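Local coordinates for protein salmonella typhimurium DB7155 bacteriophage DET7 tailspike (Bacteriophage, PDB 2V5I) that probably binds the O-antigen of its Salmonella host as the phage's receptor-binding tailspike and hydrolyses that polysaccharide, at residues 151-159 / 173-181. Numbering follows the deposited sequence. Where two conformers were deposited one is given.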
loop_
_atom_site.group_PDB
_atom_site.type_symbol
_atom_site.label_atom_id
_atom_site.label_comp_id
_atom_site.label_asym_id
_atom_site.label_seq_id
_atom_site.Cartn_x
_atom_site.Cartn_y
_atom_site.Cartn_z
ATOM N N ASP A 151 -15.837 -30.359 27.290
ATOM C CA ASP A 151 -17.203 -29.848 27.413
ATOM C C ASP A 151 -17.267 -28.361 27.852
ATOM O O ASP A 151 -18.346 -27.760 27.883
ATOM C CB ASP A 151 -17.978 -30.683 28.433
ATOM C CG ASP A 151 -18.304 -32.084 27.931
ATOM O OD1 ASP A 151 -18.122 -32.374 26.726
ATOM O OD2 ASP A 151 -18.764 -32.886 28.774
ATOM N N GLN A 152 -16.127 -27.761 28.171
ATOM C CA GLN A 152 -16.102 -26.347 28.643
ATOM C C GLN A 152 -16.673 -25.411 27.637
ATOM O O GLN A 152 -16.490 -25.609 26.441
ATOM C CB GLN A 152 -14.653 -25.880 28.829
ATOM C CG GLN A 152 -13.924 -26.525 29.894
ATOM C CD GLN A 152 -12.565 -25.840 30.059
ATOM O OE1 GLN A 152 -12.244 -25.371 31.151
ATOM N NE2 GLN A 152 -11.801 -25.743 28.962
ATOM N N HIS A 153 -17.277 -24.314 28.100
ATOM C CA HIS A 153 -17.704 -23.271 27.190
ATOM C C HIS A 153 -17.767 -21.929 27.920
ATOM O O HIS A 153 -18.822 -21.312 28.047
ATOM C CB HIS A 153 -19.042 -23.609 26.506
ATOM C CG HIS A 153 -20.149 -23.925 27.457
ATOM N ND1 HIS A 153 -20.402 -25.207 27.904
ATOM C CD2 HIS A 153 -21.071 -23.131 28.055
ATOM C CE1 HIS A 153 -21.433 -25.188 28.734
ATOM N NE2 HIS A 153 -21.841 -23.938 28.860
ATOM N N ILE A 154 -16.625 -21.513 28.441
ATOM C CA ILE A 154 -16.520 -20.284 29.262
ATOM C C ILE A 154 -16.306 -19.015 28.410
ATOM O O ILE A 154 -15.320 -18.884 27.658
ATOM C CB ILE A 154 -15.382 -20.387 30.303
ATOM C CG1 ILE A 154 -15.629 -21.570 31.246
ATOM C CG2 ILE A 154 -15.274 -19.115 31.100
ATOM C CD1 ILE A 154 -16.967 -21.520 31.963
ATOM N N ALA A 155 -17.233 -18.075 28.579
ATOM C CA ALA A 155 -17.029 -16.711 28.082
ATOM C C ALA A 155 -17.917 -15.802 28.854
ATOM O O ALA A 155 -19.053 -16.201 29.232
ATOM C CB ALA A 155 -17.331 -16.615 26.625
ATOM N N ALA A 156 -17.447 -14.599 29.139
ATOM C CA ALA A 156 -18.329 -13.515 29.602
ATOM C C ALA A 156 -18.775 -12.725 28.364
ATOM O O ALA A 156 -17.968 -12.037 27.799
ATOM C CB ALA A 156 -17.610 -12.564 30.514
ATOM N N THR A 157 -20.049 -12.829 28.027
ATOM C CA THR A 157 -20.569 -12.261 26.776
ATOM C C THR A 157 -21.445 -11.046 27.071
ATOM O O THR A 157 -22.418 -11.146 27.827
ATOM C CB THR A 157 -21.381 -13.291 25.978
ATOM O OG1 THR A 157 -20.550 -14.406 25.654
ATOM C CG2 THR A 157 -21.926 -12.642 24.656
ATOM N N LEU A 158 -21.118 -9.930 26.416
ATOM C CA LEU A 158 -22.057 -8.795 26.322
ATOM C C LEU A 158 -22.901 -8.978 25.070
ATOM O O LEU A 158 -22.382 -8.935 23.972
ATOM C CB LEU A 158 -21.365 -7.426 26.315
ATOM C CG LEU A 158 -22.343 -6.261 26.452
ATOM C CD1 LEU A 158 -23.106 -6.314 27.746
ATOM C CD2 LEU A 158 -21.547 -4.993 26.360
ATOM N N ASP A 159 -24.209 -9.184 25.243
ATOM C CA ASP A 159 -25.141 -9.588 24.163
ATOM C C ASP A 159 -26.090 -8.400 23.965
ATOM O O ASP A 159 -27.010 -8.191 24.750
ATOM C CB ASP A 159 -25.854 -10.899 24.579
ATOM C CG ASP A 159 -26.814 -11.441 23.548
ATOM O OD1 ASP A 159 -27.283 -10.669 22.682
ATOM O OD2 ASP A 159 -27.097 -12.684 23.621
ATOM N N GLY A 173 -11.378 -7.068 27.979
ATOM C CA GLY A 173 -11.860 -8.267 28.666
ATOM C C GLY A 173 -10.882 -9.385 28.818
ATOM O O GLY A 173 -9.734 -9.333 28.305
ATOM N N LEU A 174 -11.325 -10.364 29.630
ATOM C CA LEU A 174 -10.625 -11.622 29.873
ATOM C C LEU A 174 -11.610 -12.755 29.709
ATOM O O LEU A 174 -12.605 -12.842 30.439
ATOM C CB LEU A 174 -10.093 -11.651 31.322
ATOM C CG LEU A 174 -8.937 -10.675 31.640
ATOM C CD1 LEU A 174 -8.610 -10.705 33.132
ATOM C CD2 LEU A 174 -7.724 -11.016 30.896
ATOM N N MET A 175 -11.345 -13.652 28.762
ATOM C CA MET A 175 -12.274 -14.674 28.319
ATOM C C MET A 175 -13.610 -14.062 27.947
ATOM O O MET A 175 -14.663 -14.542 28.377
ATOM C CB MET A 175 -12.421 -15.800 29.392
ATOM C CG MET A 175 -11.056 -16.451 29.638
ATOM S SD MET A 175 -10.653 -17.611 28.294
ATOM C CE MET A 175 -8.896 -17.682 28.346
ATOM N N ALA A 176 -13.549 -13.024 27.078
ATOM C CA ALA A 176 -14.675 -12.154 26.785
ATOM C C ALA A 176 -15.220 -12.354 25.381
ATOM O O ALA A 176 -14.523 -12.839 24.502
ATOM C CB ALA A 176 -14.238 -10.687 26.929
ATOM N N ALA A 177 -16.508 -12.042 25.227
ATOM C CA ALA A 177 -17.132 -11.911 23.897
ATOM C C ALA A 177 -18.085 -10.727 23.841
ATOM O O ALA A 177 -18.736 -10.423 24.795
ATOM C CB ALA A 177 -17.866 -13.154 23.541
ATOM N N TYR A 178 -18.141 -10.064 22.663
ATOM C CA TYR A 178 -19.087 -9.042 22.394
ATOM C C TYR A 178 -19.925 -9.513 21.218
ATOM O O TYR A 178 -19.401 -9.857 20.169
ATOM C CB TYR A 178 -18.335 -7.737 22.053
ATOM C CG TYR A 178 -17.649 -7.166 23.277
ATOM C CD1 TYR A 178 -16.338 -7.568 23.643
ATOM C CD2 TYR A 178 -18.306 -6.244 24.097
ATOM C CE1 TYR A 178 -15.751 -7.066 24.808
ATOM C CE2 TYR A 178 -17.715 -5.749 25.259
ATOM C CZ TYR A 178 -16.432 -6.143 25.582
ATOM O OH TYR A 178 -15.898 -5.593 26.739
ATOM N N LEU A 179 -21.241 -9.586 21.418
ATOM C CA LEU A 179 -22.141 -10.222 20.463
ATOM C C LEU A 179 -23.274 -9.268 20.193
ATOM O O LEU A 179 -23.884 -8.774 21.124
ATOM C CB LEU A 179 -22.691 -11.514 21.074
ATOM C CG LEU A 179 -23.855 -12.179 20.345
ATOM C CD1 LEU A 179 -23.486 -12.535 18.921
ATOM C CD2 LEU A 179 -24.257 -13.381 21.128
ATOM N N PHE A 180 -23.509 -8.945 18.917
ATOM C CA PHE A 180 -24.629 -8.128 18.494
ATOM C C PHE A 180 -25.589 -9.032 17.733
ATOM O O PHE A 180 -25.223 -9.559 16.667
ATOM C CB PHE A 180 -24.125 -7.023 17.569
ATOM C CG PHE A 180 -23.331 -5.949 18.280
ATOM C CD1 PHE A 180 -21.974 -6.145 18.548
ATOM C CD2 PHE A 180 -23.917 -4.772 18.619
ATOM C CE1 PHE A 180 -21.265 -5.156 19.233
ATOM C CE2 PHE A 180 -23.222 -3.781 19.217
ATOM C CZ PHE A 180 -21.902 -3.962 19.503
ATOM N N ARG A 181 -26.844 -9.147 18.199
ATOM C CA ARG A 181 -27.826 -10.019 17.567
ATOM C C ARG A 181 -28.891 -9.124 16.920
ATOM O O ARG A 181 -29.481 -8.262 17.602
ATOM C CB ARG A 181 -28.534 -10.867 18.623
ATOM C CG ARG A 181 -27.706 -11.932 19.263
ATOM C CD ARG A 181 -28.622 -12.698 20.178
ATOM N NE ARG A 181 -27.930 -13.679 21.005
ATOM C CZ ARG A 181 -27.620 -14.902 20.582
ATOM N NH1 ARG A 181 -27.856 -15.245 19.322
ATOM N NH2 ARG A 181 -27.004 -15.755 21.394
HETATM O O HOH W 1 -26.038 -15.067 24.119
#
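Asp159 OD2 is held by three groups: by Arg181 NE at 2.9 Å, by a water that donates to it, and by a second salt bridge, from Arg161 NH2, two residues further along the same strand. The Arg181 N-H runs almost straight (172°) to the syn side of OD2, somewhat out of the carboxylate plane; the oxygen lies close to the guanidinium plane, although the two flat groups are turned 38° apart. The water also accepts from Arg181 NH2 at 3.0 Å, closing a small ring beside the salt bridge, while NH1 turns to Glu205. Leu179 CD2 lies over one guanidinium face, 3.4 Å above the plane and displaced toward its rim. The leucine reaches there because its CG stands anti to the backbone N (chi1 168°), as does that of Asp159, and the two side chains run side by side. Strands 156-161 and 176-181 belong to successive coils and lie side by side in one parallel sheet of the right-handed beta-helix of P22-type tailspikes. Four backbone bonds alternate between them, from Ala156 N to Met175 O (2.9 Å) through to Leu179 N to Leu158 O. Thr157 sits on the face of Asp159, its CG2 3.8 Å from Leu179 CB. On the other face, Leu158 CB lies 4.0 Å from Tyr178 CD2, obliquely to the ring. Pro89, Met91 and Ile194 pack around this tyrosine, whose hydroxyl is hydrogen-bonded to Gly172 O.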